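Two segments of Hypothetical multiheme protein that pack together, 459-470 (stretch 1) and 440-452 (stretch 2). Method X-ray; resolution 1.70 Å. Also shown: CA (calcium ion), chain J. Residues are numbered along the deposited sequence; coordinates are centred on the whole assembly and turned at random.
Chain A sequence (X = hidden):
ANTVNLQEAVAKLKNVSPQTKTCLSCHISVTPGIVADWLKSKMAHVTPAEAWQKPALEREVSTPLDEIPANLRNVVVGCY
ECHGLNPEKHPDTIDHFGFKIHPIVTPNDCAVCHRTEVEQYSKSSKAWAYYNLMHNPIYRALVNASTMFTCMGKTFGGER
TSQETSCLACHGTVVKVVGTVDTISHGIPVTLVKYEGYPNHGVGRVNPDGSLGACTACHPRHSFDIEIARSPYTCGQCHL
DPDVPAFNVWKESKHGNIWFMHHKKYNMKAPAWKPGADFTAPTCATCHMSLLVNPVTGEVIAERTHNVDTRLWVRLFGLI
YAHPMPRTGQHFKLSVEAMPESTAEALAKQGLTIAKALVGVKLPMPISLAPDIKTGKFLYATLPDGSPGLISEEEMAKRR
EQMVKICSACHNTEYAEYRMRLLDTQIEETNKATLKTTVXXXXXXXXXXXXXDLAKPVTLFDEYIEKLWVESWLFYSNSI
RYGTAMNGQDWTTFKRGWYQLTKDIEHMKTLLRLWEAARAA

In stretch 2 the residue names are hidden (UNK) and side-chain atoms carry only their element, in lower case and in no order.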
# COMPACT_ATOMS: atom_id res chain seq x y z
N THR A 459 -14.27 -23.81 17.80
CA THR A 459 -15.36 -24.15 16.89
C THR A 459 -16.22 -22.95 16.51
O THR A 459 -17.10 -23.06 15.65
CB THR A 459 -16.28 -25.23 17.48
OG1 THR A 459 -16.95 -24.71 18.64
CG2 THR A 459 -15.48 -26.46 17.86
N LEU A 460 -15.98 -21.81 17.15
CA LEU A 460 -16.67 -20.58 16.80
C LEU A 460 -16.12 -19.98 15.52
O LEU A 460 -16.81 -19.21 14.86
CB LEU A 460 -16.51 -19.54 17.92
CG LEU A 460 -17.19 -19.86 19.24
CD1 LEU A 460 -16.62 -18.98 20.35
CD2 LEU A 460 -18.69 -19.64 19.09
N PHE A 461 -14.88 -20.35 15.17
CA PHE A 461 -14.11 -19.60 14.19
C PHE A 461 -13.45 -20.49 13.14
O PHE A 461 -12.60 -20.01 12.39
CB PHE A 461 -12.97 -18.83 14.88
CG PHE A 461 -13.42 -17.97 16.03
CD1 PHE A 461 -14.26 -16.89 15.83
CD2 PHE A 461 -12.95 -18.22 17.31
CE1 PHE A 461 -14.66 -16.10 16.89
CE2 PHE A 461 -13.34 -17.44 18.37
CZ PHE A 461 -14.19 -16.38 18.16
N ASP A 462 -13.82 -21.77 13.09
CA ASP A 462 -13.03 -22.74 12.34
C ASP A 462 -13.59 -23.11 10.97
O ASP A 462 -12.97 -23.90 10.24
CB ASP A 462 -12.75 -24.00 13.17
CG ASP A 462 -14.02 -24.73 13.58
OD1 ASP A 462 -15.12 -24.22 13.30
OD2 ASP A 462 -13.91 -25.80 14.23
N GLU A 463 -14.73 -22.55 10.60
CA GLU A 463 -15.31 -22.84 9.30
C GLU A 463 -15.50 -21.57 8.47
O GLU A 463 -15.48 -20.46 9.00
CB GLU A 463 -16.65 -23.57 9.45
CG GLU A 463 -16.53 -24.93 10.09
CD GLU A 463 -17.90 -25.48 10.49
OE1 GLU A 463 -18.54 -26.14 9.65
OE2 GLU A 463 -18.32 -25.24 11.64
N TYR A 464 -15.68 -21.75 7.17
CA TYR A 464 -15.70 -20.63 6.23
C TYR A 464 -16.76 -19.57 6.53
O TYR A 464 -16.43 -18.39 6.60
CB TYR A 464 -15.82 -21.13 4.78
CG TYR A 464 -15.73 -20.03 3.76
CD1 TYR A 464 -14.56 -19.31 3.59
CD2 TYR A 464 -16.83 -19.69 2.97
CE1 TYR A 464 -14.47 -18.29 2.66
CE2 TYR A 464 -16.75 -18.67 2.04
CZ TYR A 464 -15.56 -17.98 1.89
OH TYR A 464 -15.45 -16.97 0.96
N ILE A 465 -18.01 -19.97 6.71
CA ILE A 465 -19.05 -18.97 7.01
C ILE A 465 -18.79 -18.26 8.35
O ILE A 465 -19.16 -17.09 8.52
CB ILE A 465 -20.48 -19.56 6.97
CG1 ILE A 465 -21.51 -18.41 6.91
CG2 ILE A 465 -20.73 -20.49 8.15
CD1 ILE A 465 -22.90 -18.83 6.48
N GLU A 466 -18.13 -18.94 9.28
CA GLU A 466 -17.78 -18.33 10.56
C GLU A 466 -16.69 -17.27 10.35
O GLU A 466 -16.69 -16.22 10.98
CB GLU A 466 -17.35 -19.41 11.56
CG GLU A 466 -18.50 -20.33 11.96
CD GLU A 466 -18.07 -21.67 12.54
OE1 GLU A 466 -16.87 -22.02 12.47
OE2 GLU A 466 -18.96 -22.38 13.06
N LYS A 467 -15.77 -17.53 9.43
CA LYS A 467 -14.73 -16.56 9.14
C LYS A 467 -15.30 -15.34 8.41
O LYS A 467 -14.79 -14.22 8.55
CB LYS A 467 -13.59 -17.21 8.35
CG LYS A 467 -12.77 -18.22 9.21
CD LYS A 467 -11.85 -19.05 8.32
CE LYS A 467 -11.41 -20.34 8.99
NZ LYS A 467 -10.63 -20.08 10.22
N LEU A 468 -16.35 -15.54 7.62
CA LEU A 468 -17.03 -14.42 6.99
C LEU A 468 -17.64 -13.53 8.07
O LEU A 468 -17.57 -12.31 7.99
CB LEU A 468 -18.12 -14.91 6.03
CG LEU A 468 -17.60 -15.64 4.78
CD1 LEU A 468 -18.78 -16.04 3.90
CD2 LEU A 468 -16.63 -14.76 4.02
N TRP A 469 -18.23 -14.15 9.09
CA TRP A 469 -18.77 -13.39 10.20
C TRP A 469 -17.66 -12.60 10.91
O TRP A 469 -17.81 -11.41 11.17
CB TRP A 469 -19.49 -14.32 11.16
CG TRP A 469 -19.77 -13.74 12.52
CD1 TRP A 469 -20.67 -12.73 12.83
CD2 TRP A 469 -19.16 -14.13 13.75
NE1 TRP A 469 -20.63 -12.49 14.19
CE2 TRP A 469 -19.72 -13.34 14.77
CE3 TRP A 469 -18.19 -15.09 14.09
CZ2 TRP A 469 -19.35 -13.47 16.12
CZ3 TRP A 469 -17.83 -15.23 15.42
CH2 TRP A 469 -18.41 -14.42 16.42
N VAL A 470 -16.54 -13.27 11.20
CA VAL A 470 -15.39 -12.60 11.81
C VAL A 470 -14.99 -11.34 11.04
O VAL A 470 -14.82 -10.27 11.64
CB VAL A 470 -14.17 -13.55 11.99
CG1 VAL A 470 -12.94 -12.76 12.41
CG2 VAL A 470 -14.48 -14.63 13.02
N UNK A 440 -27.15 -13.97 11.21
CA UNK A 440 -26.94 -14.89 10.09
C UNK A 440 -26.08 -16.09 10.53
O UNK A 440 -26.34 -17.22 10.13
c UNK A 440 -28.35 -13.77 7.54
c UNK A 440 -26.29 -14.18 8.90
c UNK A 440 -27.16 -13.12 8.22
c UNK A 440 -26.36 -12.31 7.22
N UNK A 441 -25.09 -15.84 11.37
CA UNK A 441 -24.28 -16.95 11.89
C UNK A 441 -25.12 -17.89 12.76
O UNK A 441 -24.97 -19.11 12.67
c UNK A 441 -23.06 -16.45 12.65
c UNK A 441 -21.74 -18.48 11.91
c UNK A 441 -20.90 -17.03 13.74
c UNK A 441 -22.13 -17.59 13.09
N UNK A 442 -25.99 -17.34 13.60
CA UNK A 442 -26.89 -18.17 14.39
C UNK A 442 -27.79 -19.03 13.49
O UNK A 442 -28.10 -20.16 13.82
c UNK A 442 -27.02 -16.63 16.49
c UNK A 442 -26.38 -17.64 17.42
c UNK A 442 -27.75 -17.32 15.34
c UNK A 442 -27.97 -15.72 17.26
N UNK A 443 -28.18 -18.48 12.34
CA UNK A 443 -28.95 -19.26 11.37
C UNK A 443 -28.11 -20.38 10.76
O UNK A 443 -28.60 -21.48 10.51
c UNK A 443 -31.21 -16.63 9.57
n UNK A 443 -32.83 -14.76 9.11
c UNK A 443 -30.56 -17.38 10.73
c UNK A 443 -32.43 -15.84 10.05
c UNK A 443 -29.50 -18.35 10.26
N UNK A 444 -26.84 -20.10 10.51
CA UNK A 444 -25.92 -21.10 9.97
C UNK A 444 -25.75 -22.26 10.94
O UNK A 444 -25.70 -23.42 10.54
c UNK A 444 -24.58 -20.48 9.65
N UNK A 445 -25.65 -21.94 12.23
CA UNK A 445 -25.49 -22.98 13.24
C UNK A 445 -26.80 -23.76 13.40
O UNK A 445 -26.79 -24.98 13.54
c UNK A 445 -21.76 -20.76 15.18
c UNK A 445 -23.66 -21.91 14.62
c UNK A 445 -23.13 -20.87 15.45
c UNK A 445 -22.60 -22.38 13.88
n UNK A 445 -21.45 -21.69 14.21
c UNK A 445 -21.52 -19.01 16.75
c UNK A 445 -20.94 -19.83 15.82
c UNK A 445 -25.07 -22.38 14.57
c UNK A 445 -22.88 -19.11 17.05
c UNK A 445 -23.70 -20.02 16.41
N UNK A 446 -27.91 -23.04 13.36
CA UNK A 446 -29.23 -23.66 13.49
C UNK A 446 -29.56 -24.63 12.36
O UNK A 446 -30.23 -25.64 12.58
c UNK A 446 -31.78 -23.29 15.47
c UNK A 446 -30.31 -22.57 13.54
n UNK A 446 -32.25 -24.46 15.87
c UNK A 446 -31.68 -23.08 13.97
o UNK A 446 -31.44 -22.41 16.26
N UNK A 447 -29.09 -24.33 11.16
CA UNK A 447 -29.45 -25.11 9.98
C UNK A 447 -28.44 -26.22 9.70
O UNK A 447 -28.67 -27.07 8.84
o UNK A 447 -28.31 -23.81 8.27
c UNK A 447 -29.58 -24.20 8.75
N UNK A 448 -27.33 -26.20 10.41
CA UNK A 448 -26.32 -27.23 10.27
C UNK A 448 -25.28 -26.95 9.20
O UNK A 448 -24.49 -27.82 8.86
N UNK A 449 -25.29 -25.74 8.65
CA UNK A 449 -24.26 -25.36 7.68
C UNK A 449 -22.91 -25.26 8.37
O UNK A 449 -21.86 -25.52 7.76
c UNK A 449 -23.24 -24.42 4.90
c UNK A 449 -24.62 -24.05 6.99
c UNK A 449 -24.13 -22.14 5.45
c UNK A 449 -23.59 -23.44 6.02
N UNK A 450 -22.93 -24.90 9.66
CA UNK A 450 -21.72 -24.81 10.46
C UNK A 450 -21.95 -25.45 11.82
O UNK A 450 -23.09 -25.54 12.28
c UNK A 450 -21.28 -23.36 10.62
N UNK A 451 -20.87 -25.86 12.47
CA UNK A 451 -20.91 -26.56 13.76
C UNK A 451 -20.39 -25.67 14.87
O UNK A 451 -19.44 -24.91 14.68
n UNK A 451 -19.57 -29.39 16.99
c UNK A 451 -19.69 -28.40 15.03
n UNK A 451 -18.44 -28.22 15.59
c UNK A 451 -20.40 -29.14 15.92
c UNK A 451 -20.07 -27.85 13.69
c UNK A 451 -18.40 -28.82 16.76
N UNK A 452 -20.99 -25.76 16.05
CA UNK A 452 -20.52 -24.96 17.17
C UNK A 452 -20.61 -25.77 18.47
O UNK A 452 -21.51 -26.60 18.64
c UNK A 452 -20.56 -22.66 18.21
c UNK A 452 -22.72 -23.85 17.74
c UNK A 452 -21.29 -23.62 17.28
CA CA J . -17.48 -24.14 13.67
O HOH W 1 -19.51 -24.73 7.68
O HOH W 2 -16.70 -26.30 14.29

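Position 440 has four side-chain carbons, forked at the second. The CA-to-CB bond points sideways, and the side chain makes no contact with stretch 1. This is Leu440.

Position 441 has the same four carbons with the same fork. It points toward stretch 1, where one carbon lies over a face of the Trp469 ring and another meets Glu466 CG. This is Leu441; its CD2 is 3.4 Å from Trp469 CE3.

Position 442 again has four carbons forked at the second, out of reach. It is Leu442.

Position 443 has four carbons in a row ending in nitrogen, touching nothing across. It is Lys443.

Position 444 has one carbon, pointing toward stretch 1, 3.9 Å from Ile465 CD1 to this CB. It is Ala444.

Position 445 has one carbon, then fused five- and six-membered rings holding eight carbons and one nitrogen. The nitrogen faces the Glu466 carboxylate. It is Trp445. Its NE1 donates to Glu466 OE2 at 2.8 Å, nearly straight, and its CH2 is 3.7 Å from Leu460 CD2.

Position 446 has three carbons, the third carrying one oxygen and one nitrogen. It is far from stretch 1. It is Gln446.

Position 447 has one carbon, then one oxygen, without contact. It is Ser447.

Position 448 has no side-chain atoms. Its phi is positive, and a CB would jam against the carbonyl oxygen of the residue before. It is Gly448.

Position 449 has four carbons forked at the second; the end reaches Ile465. It is Leu449, with CD2 3.7 Å from Ile465 CD1.

Position 450 has one carbon, pointing toward stretch 1 and touching Ile465, Glu463 and Glu466. It is Ala450; its CB is 3.8 Å from Ile465 CG2 and 3.5 Å from Glu466 OE2.

Position 451 has one carbon, then a five-membered ring of three carbons and two nitrogens, beside the Thr459 methyl. It is His451. Its ND1 is hydrogen-bonded to water 2.

Position 452 has one carbon carrying two more, near Leu460. It is Val452, with CG2 3.7 Å from Leu460 CD2.

The two helices run nearly antiparallel, at 167°. Leu441, Ala444, Leu449 and Ala450 pack against Ile465, and Leu441 also covers Trp469. Calcium joins the two stretches: it binds His451 O and Thr459 O, each at 2.3 Å, with Asp462, Glu463, water 2 and, from the helix, Glu466. The metal draws these oxygens close without hydrogen bonds between them. His451 N donates to Glu463 OE2 at 2.8 Å, so this carboxylate oxygen serves both backbone and metal. Glu466 OE2 likewise serves Trp445 and calcium.

Stretch 2 440-452: LLLKAWQSGLAHV
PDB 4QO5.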